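Local atomic coordinates of acetoin utilization protein AcuB, putative (Vibrio cholerae, PDB entry 2O16), a protein that is of unknown function but carries a pair of CBS domains and may take part in regulating acetoin utilization. Residues F129-I132 against A133-L137; H29-A33 against L34-H38; V52-R55 against D56-A60; T23-D26 against A27-L30; E77-L80 against F81-M84. All coordinates share one frame; numbering follows the deposited sequence. Where two conformers were deposited one is given.

Contact 1. Residues F129-I132 against A133-L137; sequences FVTI and AINLL
The amide of N135 presents one flat face to the carbonyl oxygen of T131, one helical turn earlier, with T131 O almost directly above N135 CG at 3.4 Å. OD1 forms the edge of this amide closer to the threonine, and T131 CG2 lies 3.9 Å from N135 OD1 on the same side of the amide plane as the carbonyl. The two side chains run alongside one another, pointing the same way. With N135 CG anti to its own carbonyl carbon (chi1 -61°), the amide folds back along the helix and covers T131 O, which already accepts the backbone N-H of N135 at 3.0 Å. Both polar ends are also engaged close by in the chain: T131 OG1 makes a weak hydrogen bond to S127 O, and N135 ND2 one to E138 OE1.

On another side of the helix, V130 and I134 cross at a slant through single methyl groups, V130 CG1 lying 3.9 Å from I134 CD1. The stem of I134 leans on the preceding turn, its CG1 3.3 Å from V130 O, and L136 repeats this with CG 3.3 Å from I132 O. Regular i to i+4 bonds carry the backbone, from F129 O to A133 N at 2.8 Å through to I132 O and L136 N.

All nine residues belong to helix 126-141. The ring of F129 packs on L97, A101 and M104 of helix 97-106, while M10 of the N-terminal loop touches both F129 and I132.

Contact 2. Residues H29-A33 against L34-H38; sequences HLMEA and LDIRH. With PO4 (phosphate ion), chain C; PO4 (phosphate ion), chain D.
M31 O accepts from I36 N, five residues on, at 3.0 Å, a reach made possible by D35 taking a positive phi of 53°. With the weak bond from D35 N back to E32 O, this makes a Schellman motif at the C-terminal end of helix 24-34, here with aspartate in the left-handed position. M31 also lies under the chain that leaves the helix. Its extended side chain brings CG within 3.3 Å of I36 O and sets CE beside the carbonyl of R37. Elsewhere on the last turn, L30 CD1 meets L34 CD1 at 3.8 Å, the two leucines slanting across each other.

Beyond the turn the chain grips phosphate, probably acquired from the crystallisation liquor. The R37 guanidinium lies between two ions: O2 of the chain C phosphate is over one face and O3 of the chain D phosphate over the other, while NH1 donates to the latter ion's O1 at 2.7 Å. A salt bridge from R37 NH2 to D126 ties this first CBS domain to the second. The chain C ion is held by two donors converging on its O1: R37 N at 3.0 Å, and H38 ND1, in a nearly straight bond (171°) of 2.8 Å at the edge of the imidazole ring.

Contact 3. Residues V52-R55 against D56-A60; sequences VSQR and DLLAA. With PO4 (phosphate ion), chain E.
D56 turns its side chain back over S53, and each of its atoms meets something there or just beyond. CB rests 3.4 Å from S53 O. CG, anti to the carbonyl carbon of D56 (chi1 -67°), comes within 3.3 Å of S53 OG. At the tip the two oxygens part company: OD2 accepts the backbone N-H of S53 at 2.9 Å, reached from above the carboxylate plane, whereas OD1 faces a bound phosphate, 2.5 Å from its O1.

S53 answers in kind. Its OG stands between its backbone N and carbonyl carbon (chi1 63°), where it accepts from D56 N at 3.0 Å and donates to phosphate O3 at 2.8 Å. One hydroxyl thus joins the first turn of the helix to the anion, which probably came from the crystallisation liquor. The extended stem of R55 passes the same ion, its CD 3.1 Å from phosphate O2. Farther round, Q54 and L58 lie side by side, Q54 CG against L58 CD1, and the backbone settles into ordinary helical bonds from S53 O onward. In the strand, V52 CB faces L57 CD2, and V52 packs on V39 and I41 of the adjoining strand.

The reciprocal bonds between S53 and D56 are those of a capping box, with S53 as the N-cap where strand 48-53 passes into helix 54-64 of the first CBS domain.

Contact 4. Residues T23-D26 against A27-L30; sequences TLND and AKHL
N25 and the ring of H29 overlap only partly, past the end of the amide: NE2 of the imidazole stands above the plane of the amide but beyond its outer end, 3.4 Å from both N25 OD1 and N25 ND2. Neither approach has the angle of a hydrogen bond, so the pair meets by packing. The side chains cross at a slant and the amide and ring planes are 58° apart. H29 CG lies anti to its own carbonyl carbon (chi1 -68°), which carries the ring back over the preceding turn and leaves H29 CD2 3.1 Å from N25 O. That same carbonyl accepts H29 N in the regular helical bond.

A capping box opens this helix, 24-34, with T23 as the N-cap. T23 OG1 accepts from D26 N at 3.2 Å, while T23 N donates to D26 OD2 at 2.9 Å on the anti side of the carboxylate, 35° out of its plane. The two bonds occupy N-H groups that lie ahead of the regular helical pattern, which starts with A27 N on T23 O and continues with a short bond of 2.8 Å from K28 N to L24 O. F76, from the segment after helix 54-64, lies against the N25 side chain. On the inner side of the helix, L24 and A27 pack on L57 of helix 54-64, and L24 also reaches A60. K28 NZ makes a weak hydrogen bond to Q61 OE1 of helix 54-64 and a long, weak ion pair with E32.

Contact 5. Residues E77-L80 against F81-M84; sequences ETPL and FEVM
Apolar packing between P79 and F81 comes first: the proline ring and the phenyl ring run alongside, pointing the same way, with P79 CB 3.6 Å from F81 CE2. F81 CG sits between its backbone N and carbonyl carbon (chi1 76°), a setting that swings the ring back beside the proline. T78 adds a methyl contact, its CG2 lying 3.6 Å from V83 CG2 where the two side chains cross at about a right angle.

One polar group joins this packing. The extended side chain of E82 returns along P79, so that OE1 rests 3.6 Å from T78 CG2 and close to P79 CD, both of them carbon neighbours.

Backbone bonds close a single short turn. P79 O accepts E82 N at 3.0 Å, and L80 O takes two donors, three and four residues ahead: V83 N at 2.9 Å from well above the carbonyl plane and M84 N at 2.8 Å almost in line with C=O.

Helix 80-83 packs against the sheet of strands 38-42 and 48-53: L80 lies on V52 and I41, and M84, just past the helix, on L49, V52 and I41. R20 forms a cation-pi pair with F81.

Along the chain the order is contact 4, contact 2, contact 3, contact 5 and contact 1. Contacts 4 and 2 share H29 and L30 on helix 24-34, with centres 8 Å apart. Contact 3 touches both: L57 packs against A27 and L24, and R37 O lies 2.9 Å from Q54 N, a probable hydrogen bond. Contact 5 joins the same cluster, its centre 10 Å from those of contacts 3 and 4. Contact 1 stands apart on helix 126-141, its centre 22 Å from that of contact 2 and 34 Å from that of contact 5. Contacts 2, 3 and 4 lie within the first CBS domain and contact 5 packs against contacts 3 and 4, while contact 1 lies in the second, as expected of a tandem CBS pair.

Contact 1. Residues F129-I132 against A133-L137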
loop_
_atom_site.group_PDB
_atom_site.type_symbol
_atom_site.label_atom_id
_atom_site.label_comp_id
_atom_site.label_asym_id
_atom_site.label_seq_id
_atom_site.Cartn_x
_atom_site.Cartn_y
_atom_site.Cartn_z
ATOM N N PHE A 129 -0.243 5.408 -10.003
ATOM C CA PHE A 129 -0.572 6.717 -10.579
ATOM C C PHE A 129 0.384 7.134 -11.677
ATOM O O PHE A 129 -0.030 7.754 -12.645
ATOM C CB PHE A 129 -0.626 7.798 -9.502
ATOM C CG PHE A 129 -1.809 7.654 -8.582
ATOM C CD1 PHE A 129 -3.105 7.715 -9.083
ATOM C CD2 PHE A 129 -1.625 7.421 -7.222
ATOM C CE1 PHE A 129 -4.224 7.562 -8.212
ATOM C CE2 PHE A 129 -2.742 7.288 -6.344
ATOM C CZ PHE A 129 -4.014 7.344 -6.851
ATOM N N VAL A 130 1.669 6.805 -11.529
ATOM C CA VAL A 130 2.584 7.030 -12.670
ATOM C C VAL A 130 2.109 6.323 -13.947
ATOM O O VAL A 130 2.077 6.909 -15.014
ATOM C CB VAL A 130 4.046 6.623 -12.321
ATOM C CG1 VAL A 130 4.960 6.790 -13.559
ATOM C CG2 VAL A 130 4.587 7.468 -11.147
ATOM N N THR A 131 1.745 5.042 -13.832
ATOM C CA THR A 131 1.296 4.233 -14.942
ATOM C C THR A 131 0.040 4.822 -15.559
ATOM O O THR A 131 -0.085 4.955 -16.786
ATOM C CB THR A 131 0.985 2.784 -14.484
ATOM O OG1 THR A 131 2.182 2.179 -13.993
ATOM C CG2 THR A 131 0.445 1.921 -15.666
ATOM N N ILE A 132 -0.898 5.186 -14.696
ATOM C CA ILE A 132 -2.117 5.749 -15.207
ATOM C C ILE A 132 -1.883 7.146 -15.848
ATOM O O ILE A 132 -2.494 7.447 -16.877
ATOM C CB ILE A 132 -3.269 5.642 -14.160
ATOM C CG1 ILE A 132 -4.603 5.382 -14.874
ATOM C CG2 ILE A 132 -3.343 6.863 -13.275
ATOM C CD1 ILE A 132 -4.840 3.913 -15.214
ATOM N N ALA A 133 -0.973 7.957 -15.296
ATOM C CA ALA A 133 -0.615 9.258 -15.931
ATOM C C ALA A 133 -0.038 9.056 -17.344
ATOM O O ALA A 133 -0.377 9.796 -18.299
ATOM C CB ALA A 133 0.397 10.060 -15.047
ATOM N N ILE A 134 0.839 8.063 -17.471
ATOM C CA ILE A 134 1.418 7.711 -18.786
ATOM C C ILE A 134 0.305 7.322 -19.775
ATOM O O ILE A 134 0.249 7.848 -20.902
ATOM C CB ILE A 134 2.463 6.578 -18.651
ATOM C CG1 ILE A 134 3.697 7.069 -17.865
ATOM C CG2 ILE A 134 2.906 6.007 -20.063
ATOM C CD1 ILE A 134 4.646 5.876 -17.378
ATOM N N ASN A 135 -0.602 6.432 -19.361
ATOM C CA ASN A 135 -1.656 5.995 -20.274
ATOM C C ASN A 135 -2.570 7.147 -20.681
ATOM O O ASN A 135 -2.993 7.220 -21.829
ATOM C CB ASN A 135 -2.469 4.813 -19.725
ATOM C CG ASN A 135 -1.627 3.575 -19.487
ATOM O OD1 ASN A 135 -1.946 2.751 -18.621
ATOM N ND2 ASN A 135 -0.523 3.454 -20.217
ATOM N N LEU A 136 -2.877 8.040 -19.745
ATOM C CA LEU A 136 -3.699 9.221 -20.072
ATOM C C LEU A 136 -2.969 10.184 -21.019
ATOM O O LEU A 136 -3.567 10.736 -21.941
ATOM C CB LEU A 136 -4.120 9.955 -18.798
ATOM C CG LEU A 136 -5.101 9.129 -17.935
ATOM C CD1 LEU A 136 -5.264 9.699 -16.524
ATOM C CD2 LEU A 136 -6.478 8.968 -18.610
ATOM N N LEU A 137 -1.678 10.389 -20.790
ATOM C CA LEU A 137 -0.912 11.257 -21.671
ATOM C C LEU A 137 -0.825 10.640 -23.068
ATOM O O LEU A 137 -0.924 11.354 -24.068
ATOM C CB LEU A 137 0.483 11.505 -21.100
ATOM C CG LEU A 137 0.472 12.466 -19.900
ATOM C CD1 LEU A 137 1.750 12.286 -19.056
ATOM C CD2 LEU A 137 0.262 13.904 -20.341
#

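Contact 2. Residues H29-A33 against L34-H38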
loop_
_atom_site.group_PDB
_atom_site.type_symbol
_atom_site.label_atom_id
_atom_site.label_comp_id
_atom_site.label_asym_id
_atom_site.label_seq_id
_atom_site.Cartn_x
_atom_site.Cartn_y
_atom_site.Cartn_z
ATOM N N HIS A 29 14.213 -5.915 4.096
ATOM C CA HIS A 29 14.757 -6.776 3.048
ATOM C C HIS A 29 13.835 -6.913 1.853
ATOM O O HIS A 29 14.281 -6.877 0.697
ATOM C CB HIS A 29 15.114 -8.172 3.597
ATOM C CG HIS A 29 16.273 -8.170 4.548
ATOM N ND1 HIS A 29 17.391 -7.382 4.362
ATOM C CD2 HIS A 29 16.502 -8.881 5.677
ATOM C CE1 HIS A 29 18.244 -7.585 5.353
ATOM N NE2 HIS A 29 17.727 -8.490 6.165
ATOM N N LEU A 30 12.541 -7.053 2.122
ATOM C CA LEU A 30 11.576 -7.196 1.060
ATOM C C LEU A 30 11.497 -5.900 0.249
ATOM O O LEU A 30 11.449 -5.940 -0.963
ATOM C CB LEU A 30 10.208 -7.540 1.657
ATOM C CG LEU A 30 9.047 -7.664 0.686
ATOM C CD1 LEU A 30 9.361 -8.819 -0.243
ATOM C CD2 LEU A 30 7.763 -7.933 1.503
ATOM N N MET A 31 11.481 -4.762 0.940
ATOM C CA MET A 31 11.485 -3.449 0.281
ATOM C C MET A 31 12.719 -3.230 -0.604
ATOM O O MET A 31 12.613 -2.755 -1.732
ATOM C CB MET A 31 11.393 -2.356 1.336
ATOM C CG MET A 31 9.936 -2.171 1.858
ATOM S SD MET A 31 9.854 -0.797 2.981
ATOM C CE MET A 31 8.270 -1.183 3.806
ATOM N N GLU A 32 13.881 -3.602 -0.088
ATOM C CA GLU A 32 15.137 -3.556 -0.876
ATOM C C GLU A 32 15.170 -4.518 -2.076
ATOM O O GLU A 32 15.555 -4.122 -3.201
ATOM C CB GLU A 32 16.318 -3.791 0.053
ATOM C CG GLU A 32 16.532 -2.637 1.011
ATOM C CD GLU A 32 17.531 -2.951 2.094
ATOM O OE1 GLU A 32 17.962 -4.129 2.206
ATOM O OE2 GLU A 32 17.883 -2.014 2.836
ATOM N N ALA A 33 14.726 -5.755 -1.869
ATOM C CA ALA A 33 14.731 -6.748 -2.937
ATOM C C ALA A 33 13.873 -6.341 -4.130
ATOM O O ALA A 33 14.242 -6.574 -5.292
ATOM C CB ALA A 33 14.293 -8.119 -2.415
ATOM N N LEU A 34 12.718 -5.746 -3.852
ATOM C CA LEU A 34 11.804 -5.380 -4.919
ATOM C C LEU A 34 11.803 -3.893 -5.251
ATOM O O LEU A 34 11.109 -3.475 -6.179
ATOM C CB LEU A 34 10.396 -5.815 -4.531
ATOM C CG LEU A 34 10.232 -7.286 -4.168
ATOM C CD1 LEU A 34 8.788 -7.525 -3.724
ATOM C CD2 LEU A 34 10.638 -8.199 -5.334
ATOM N N ASP A 35 12.568 -3.106 -4.503
ATOM C CA ASP A 35 12.538 -1.651 -4.617
ATOM C C ASP A 35 11.113 -1.122 -4.495
ATOM O O ASP A 35 10.601 -0.433 -5.383
ATOM C CB ASP A 35 13.201 -1.128 -5.901
ATOM C CG ASP A 35 13.508 0.379 -5.836
ATOM O OD1 ASP A 35 13.504 0.958 -4.722
ATOM O OD2 ASP A 35 13.751 0.987 -6.913
ATOM N N ILE A 36 10.473 -1.459 -3.381
ATOM C CA ILE A 36 9.151 -0.917 -3.100
ATOM C C ILE A 36 9.203 -0.290 -1.716
ATOM O O ILE A 36 10.188 -0.435 -0.990
ATOM C CB ILE A 36 8.036 -2.003 -3.163
ATOM C CG1 ILE A 36 8.336 -3.115 -2.162
ATOM C CG2 ILE A 36 7.848 -2.558 -4.596
ATOM C CD1 ILE A 36 7.237 -4.158 -2.019
ATOM N N ARG A 37 8.138 0.403 -1.337
ATOM C CA ARG A 37 8.127 1.089 -0.074
ATOM C C ARG A 37 6.887 0.849 0.783
ATOM O O ARG A 37 6.723 1.515 1.810
ATOM C CB ARG A 37 8.314 2.591 -0.287
ATOM C CG ARG A 37 9.757 2.983 -0.679
ATOM C CD ARG A 37 9.830 4.481 -0.821
ATOM N NE ARG A 37 9.161 4.899 -2.053
ATOM C CZ ARG A 37 7.990 5.522 -2.106
ATOM N NH1 ARG A 37 7.311 5.846 -0.989
ATOM N NH2 ARG A 37 7.499 5.850 -3.291
ATOM N N HIS A 38 6.054 -0.113 0.404
ATOM C CA HIS A 38 4.835 -0.389 1.158
ATOM C C HIS A 38 4.567 -1.873 1.166
ATOM O O HIS A 38 4.516 -2.489 0.100
ATOM C CB HIS A 38 3.627 0.361 0.546
ATOM C CG HIS A 38 3.795 1.842 0.543
ATOM N ND1 HIS A 38 4.421 2.514 -0.490
ATOM C CD2 HIS A 38 3.489 2.777 1.474
ATOM C CE1 HIS A 38 4.472 3.803 -0.203
ATOM N NE2 HIS A 38 3.929 3.987 0.988
HETATM P P PO4 C . 5.777 2.061 -3.820
HETATM O O1 PO4 C . 5.535 1.153 -2.640
HETATM O O2 PO4 C . 5.407 3.458 -3.362
HETATM O O3 PO4 C . 7.269 2.008 -4.065
HETATM O O4 PO4 C . 5.014 1.669 -5.072
HETATM P P PO4 D . 6.107 9.268 -1.650
HETATM O O1 PO4 D . 5.858 8.116 -0.686
HETATM O O2 PO4 D . 6.049 10.585 -0.861
HETATM O O3 PO4 D . 7.445 9.129 -2.339
HETATM O O4 PO4 D . 4.994 9.268 -2.661
#

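Contact 3. Residues V52-R55 against D56-A60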
loop_
_atom_site.group_PDB
_atom_site.type_symbol
_atom_site.label_atom_id
_atom_site.label_comp_id
_atom_site.label_asym_id
_atom_site.label_seq_id
_atom_site.Cartn_x
_atom_site.Cartn_y
_atom_site.Cartn_z
ATOM N N VAL A 52 3.076 -1.350 6.524
ATOM C CA VAL A 52 4.289 -0.636 6.930
ATOM C C VAL A 52 4.915 0.032 5.698
ATOM O O VAL A 52 4.958 -0.567 4.621
ATOM C CB VAL A 52 5.320 -1.586 7.645
ATOM C CG1 VAL A 52 4.755 -2.051 9.009
ATOM C CG2 VAL A 52 5.665 -2.804 6.742
ATOM N N SER A 53 5.338 1.283 5.855
ATOM C CA SER A 53 5.989 2.009 4.764
ATOM C C SER A 53 7.478 2.077 5.057
ATOM O O SER A 53 7.912 1.817 6.184
ATOM C CB SER A 53 5.429 3.435 4.660
ATOM O OG SER A 53 5.715 4.145 5.855
ATOM N N GLN A 54 8.264 2.455 4.054
ATOM C CA GLN A 54 9.675 2.766 4.319
ATOM C C GLN A 54 9.791 3.810 5.422
ATOM O O GLN A 54 10.668 3.710 6.301
ATOM C CB GLN A 54 10.373 3.280 3.057
ATOM C CG GLN A 54 11.857 3.630 3.312
ATOM C CD GLN A 54 12.478 4.292 2.098
ATOM O OE1 GLN A 54 12.296 5.487 1.857
ATOM N NE2 GLN A 54 13.152 3.501 1.298
ATOM N N ARG A 55 8.889 4.800 5.411
ATOM C CA ARG A 55 8.914 5.823 6.445
ATOM C C ARG A 55 8.715 5.243 7.856
ATOM O O ARG A 55 9.352 5.684 8.825
ATOM C CB ARG A 55 7.915 6.959 6.154
ATOM C CG ARG A 55 7.987 8.085 7.230
ATOM C CD ARG A 55 7.191 9.324 6.840
ATOM N NE ARG A 55 7.106 10.300 7.928
ATOM C CZ ARG A 55 6.521 11.493 7.832
ATOM N NH1 ARG A 55 5.962 11.880 6.692
ATOM N NH2 ARG A 55 6.496 12.308 8.880
ATOM N N ASP A 56 7.816 4.275 7.990
ATOM C CA ASP A 56 7.617 3.578 9.272
ATOM C C ASP A 56 8.900 2.890 9.730
ATOM O O ASP A 56 9.269 2.957 10.906
ATOM C CB ASP A 56 6.497 2.523 9.160
ATOM C CG ASP A 56 5.117 3.141 8.949
ATOM O OD1 ASP A 56 4.878 4.260 9.457
ATOM O OD2 ASP A 56 4.279 2.515 8.270
ATOM N N LEU A 57 9.540 2.169 8.802
ATOM C CA LEU A 57 10.751 1.405 9.137
ATOM C C LEU A 57 11.878 2.350 9.507
ATOM O O LEU A 57 12.588 2.126 10.490
ATOM C CB LEU A 57 11.185 0.472 7.983
ATOM C CG LEU A 57 10.172 -0.581 7.525
ATOM C CD1 LEU A 57 10.831 -1.604 6.617
ATOM C CD2 LEU A 57 9.491 -1.275 8.712
ATOM N N LEU A 58 12.011 3.429 8.739
ATOM C CA LEU A 58 13.063 4.414 8.997
ATOM C C LEU A 58 12.851 5.101 10.345
ATOM O O LEU A 58 13.801 5.281 11.113
ATOM C CB LEU A 58 13.189 5.437 7.855
ATOM C CG LEU A 58 13.727 4.971 6.496
ATOM C CD1 LEU A 58 13.611 6.108 5.495
ATOM C CD2 LEU A 58 15.183 4.444 6.545
ATOM N N ALA A 59 11.610 5.455 10.662
ATOM C CA ALA A 59 11.313 6.056 11.977
ATOM C C ALA A 59 11.567 5.107 13.166
ATOM O O ALA A 59 12.034 5.541 14.225
ATOM C CB ALA A 59 9.898 6.571 12.023
ATOM N N ALA A 60 11.262 3.821 13.006
ATOM C CA ALA A 60 11.516 2.872 14.091
ATOM C C ALA A 60 13.022 2.694 14.280
ATOM O O ALA A 60 13.504 2.630 15.410
ATOM C CB ALA A 60 10.858 1.539 13.807
HETATM P P PO4 E . 3.573 6.913 7.490
HETATM O O1 PO4 E . 3.171 5.899 8.543
HETATM O O2 PO4 E . 4.869 7.539 7.962
HETATM O O3 PO4 E . 3.818 6.247 6.124
HETATM O O4 PO4 E . 2.534 8.024 7.436
#

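Contact 4. Residues T23-D26 against A27-L30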
loop_
_atom_site.group_PDB
_atom_site.type_symbol
_atom_site.label_atom_id
_atom_site.label_comp_id
_atom_site.label_asym_id
_atom_site.label_seq_id
_atom_site.Cartn_x
_atom_site.Cartn_y
_atom_site.Cartn_z
ATOM N N THR A 23 9.382 -9.395 10.925
ATOM C CA THR A 23 10.027 -8.304 11.644
ATOM C C THR A 23 10.281 -7.085 10.746
ATOM O O THR A 23 10.084 -7.159 9.505
ATOM C CB THR A 23 11.390 -8.748 12.202
ATOM O OG1 THR A 23 12.278 -8.953 11.104
ATOM C CG2 THR A 23 11.256 -10.052 13.023
ATOM N N LEU A 24 10.695 -5.989 11.377
ATOM C CA LEU A 24 11.238 -4.809 10.659
ATOM C C LEU A 24 12.294 -5.231 9.626
ATOM O O LEU A 24 12.286 -4.777 8.458
ATOM C CB LEU A 24 11.862 -3.808 11.640
ATOM C CG LEU A 24 12.260 -2.429 11.059
ATOM C CD1 LEU A 24 12.129 -1.367 12.129
ATOM C CD2 LEU A 24 13.662 -2.448 10.474
ATOM N N ASN A 25 13.196 -6.128 10.056
ATOM C CA ASN A 25 14.264 -6.616 9.188
ATOM C C ASN A 25 13.741 -7.303 7.935
ATOM O O ASN A 25 14.256 -7.073 6.841
ATOM C CB ASN A 25 15.190 -7.558 9.967
ATOM C CG ASN A 25 16.609 -7.548 9.428
ATOM O OD1 ASN A 25 17.083 -6.531 8.926
ATOM N ND2 ASN A 25 17.299 -8.698 9.529
ATOM N N ASP A 26 12.706 -8.135 8.079
ATOM C CA ASP A 26 12.069 -8.764 6.937
ATOM C C ASP A 26 11.444 -7.751 5.979
ATOM O O ASP A 26 11.562 -7.904 4.763
ATOM C CB ASP A 26 10.965 -9.735 7.373
ATOM C CG ASP A 26 11.480 -10.865 8.247
ATOM O OD1 ASP A 26 12.592 -11.382 7.982
ATOM O OD2 ASP A 26 10.756 -11.243 9.179
ATOM N N ALA A 27 10.734 -6.765 6.527
ATOM C CA ALA A 27 10.084 -5.742 5.697
ATOM C C ALA A 27 11.153 -4.900 4.975
ATOM O O ALA A 27 11.009 -4.589 3.794
ATOM C CB ALA A 27 9.179 -4.836 6.570
ATOM N N LYS A 28 12.192 -4.513 5.706
ATOM C CA LYS A 28 13.361 -3.854 5.090
ATOM C C LYS A 28 13.916 -4.633 3.890
ATOM O O LYS A 28 14.077 -4.077 2.798
ATOM C CB LYS A 28 14.449 -3.607 6.134
ATOM C CG LYS A 28 15.626 -2.727 5.637
ATOM C CD LYS A 28 16.806 -2.892 6.595
ATOM C CE LYS A 28 18.107 -2.281 6.041
ATOM N NZ LYS A 28 18.324 -0.881 6.541
ATOM N N HIS A 29 14.213 -5.915 4.096
ATOM C CA HIS A 29 14.757 -6.776 3.048
ATOM C C HIS A 29 13.835 -6.913 1.853
ATOM O O HIS A 29 14.281 -6.877 0.697
ATOM C CB HIS A 29 15.114 -8.172 3.597
ATOM C CG HIS A 29 16.273 -8.170 4.548
ATOM N ND1 HIS A 29 17.391 -7.382 4.362
ATOM C CD2 HIS A 29 16.502 -8.881 5.677
ATOM C CE1 HIS A 29 18.244 -7.585 5.353
ATOM N NE2 HIS A 29 17.727 -8.490 6.165
ATOM N N LEU A 30 12.541 -7.053 2.122
ATOM C CA LEU A 30 11.576 -7.196 1.060
ATOM C C LEU A 30 11.497 -5.900 0.249
ATOM O O LEU A 30 11.449 -5.940 -0.963
ATOM C CB LEU A 30 10.208 -7.540 1.657
ATOM C CG LEU A 30 9.047 -7.664 0.686
ATOM C CD1 LEU A 30 9.361 -8.819 -0.243
ATOM C CD2 LEU A 30 7.763 -7.933 1.503
#

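Contact 5. Residues E77-L80 against F81-M84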
loop_
_atom_site.group_PDB
_atom_site.type_symbol
_atom_site.label_atom_id
_atom_site.label_comp_id
_atom_site.label_asym_id
_atom_site.label_seq_id
_atom_site.Cartn_x
_atom_site.Cartn_y
_atom_site.Cartn_z
ATOM N N GLU A 77 14.784 -6.537 14.915
ATOM C CA GLU A 77 13.994 -7.690 15.379
ATOM C C GLU A 77 12.550 -7.365 15.795
ATOM O O GLU A 77 11.766 -8.273 16.093
ATOM C CB GLU A 77 14.705 -8.383 16.556
ATOM C CG GLU A 77 15.141 -7.437 17.688
ATOM C CD GLU A 77 15.791 -8.157 18.863
ATOM O OE1 GLU A 77 15.154 -9.053 19.450
ATOM O OE2 GLU A 77 16.939 -7.803 19.222
ATOM N N THR A 78 12.223 -6.078 15.870
ATOM C CA THR A 78 10.881 -5.664 16.284
ATOM C C THR A 78 9.818 -6.348 15.422
ATOM O O THR A 78 9.891 -6.262 14.213
ATOM C CB THR A 78 10.698 -4.147 16.133
ATOM O OG1 THR A 78 11.758 -3.473 16.821
ATOM C CG2 THR A 78 9.366 -3.730 16.734
ATOM N N PRO A 79 8.837 -7.034 16.034
ATOM C CA PRO A 79 7.748 -7.589 15.229
ATOM C C PRO A 79 6.933 -6.497 14.524
ATOM O O PRO A 79 6.773 -5.406 15.070
ATOM C CB PRO A 79 6.877 -8.319 16.238
ATOM C CG PRO A 79 7.739 -8.533 17.425
ATOM C CD PRO A 79 8.681 -7.356 17.462
ATOM N N LEU A 80 6.504 -6.768 13.292
ATOM C CA LEU A 80 5.761 -5.773 12.500
ATOM C C LEU A 80 4.478 -5.286 13.175
ATOM O O LEU A 80 4.120 -4.101 13.033
ATOM C CB LEU A 80 5.500 -6.285 11.074
ATOM C CG LEU A 80 6.815 -6.391 10.270
ATOM C CD1 LEU A 80 6.698 -7.304 9.100
ATOM C CD2 LEU A 80 7.364 -4.982 9.833
ATOM N N PHE A 81 3.785 -6.165 13.910
ATOM C CA PHE A 81 2.604 -5.702 14.667
ATOM C C PHE A 81 2.910 -4.526 15.635
ATOM O O PHE A 81 2.006 -3.722 15.947
ATOM C CB PHE A 81 1.822 -6.849 15.344
ATOM C CG PHE A 81 2.483 -7.418 16.598
ATOM C CD1 PHE A 81 2.419 -6.729 17.824
ATOM C CD2 PHE A 81 3.135 -8.644 16.555
ATOM C CE1 PHE A 81 3.032 -7.261 18.976
ATOM C CE2 PHE A 81 3.736 -9.185 17.682
ATOM C CZ PHE A 81 3.689 -8.485 18.905
ATOM N N GLU A 82 4.159 -4.428 16.100
ATOM C CA GLU A 82 4.580 -3.289 16.952
ATOM C C GLU A 82 4.923 -2.033 16.153
ATOM O O GLU A 82 4.964 -0.937 16.705
ATOM C CB GLU A 82 5.773 -3.671 17.851
ATOM C CG GLU A 82 5.391 -4.713 18.883
ATOM C CD GLU A 82 6.462 -5.007 19.918
ATOM O OE1 GLU A 82 7.616 -4.534 19.783
ATOM O OE2 GLU A 82 6.129 -5.729 20.888
ATOM N N VAL A 83 5.242 -2.196 14.873
ATOM C CA VAL A 83 5.648 -1.062 14.040
ATOM C C VAL A 83 4.442 -0.469 13.289
ATOM O O VAL A 83 4.328 0.760 13.123
ATOM C CB VAL A 83 6.766 -1.476 13.049
ATOM C CG1 VAL A 83 7.138 -0.324 12.103
ATOM C CG2 VAL A 83 8.040 -1.986 13.823
ATOM N N MET A 84 3.529 -1.325 12.842
ATOM C CA MET A 84 2.443 -0.838 11.987
ATOM C C MET A 84 1.457 0.046 12.788
ATOM O O MET A 84 1.183 -0.198 13.986
ATOM C CB MET A 84 1.703 -2.005 11.321
ATOM C CG MET A 84 0.871 -2.825 12.286
ATOM S SD MET A 84 0.448 -4.411 11.539
ATOM C CE MET A 84 -0.775 -5.051 12.695
#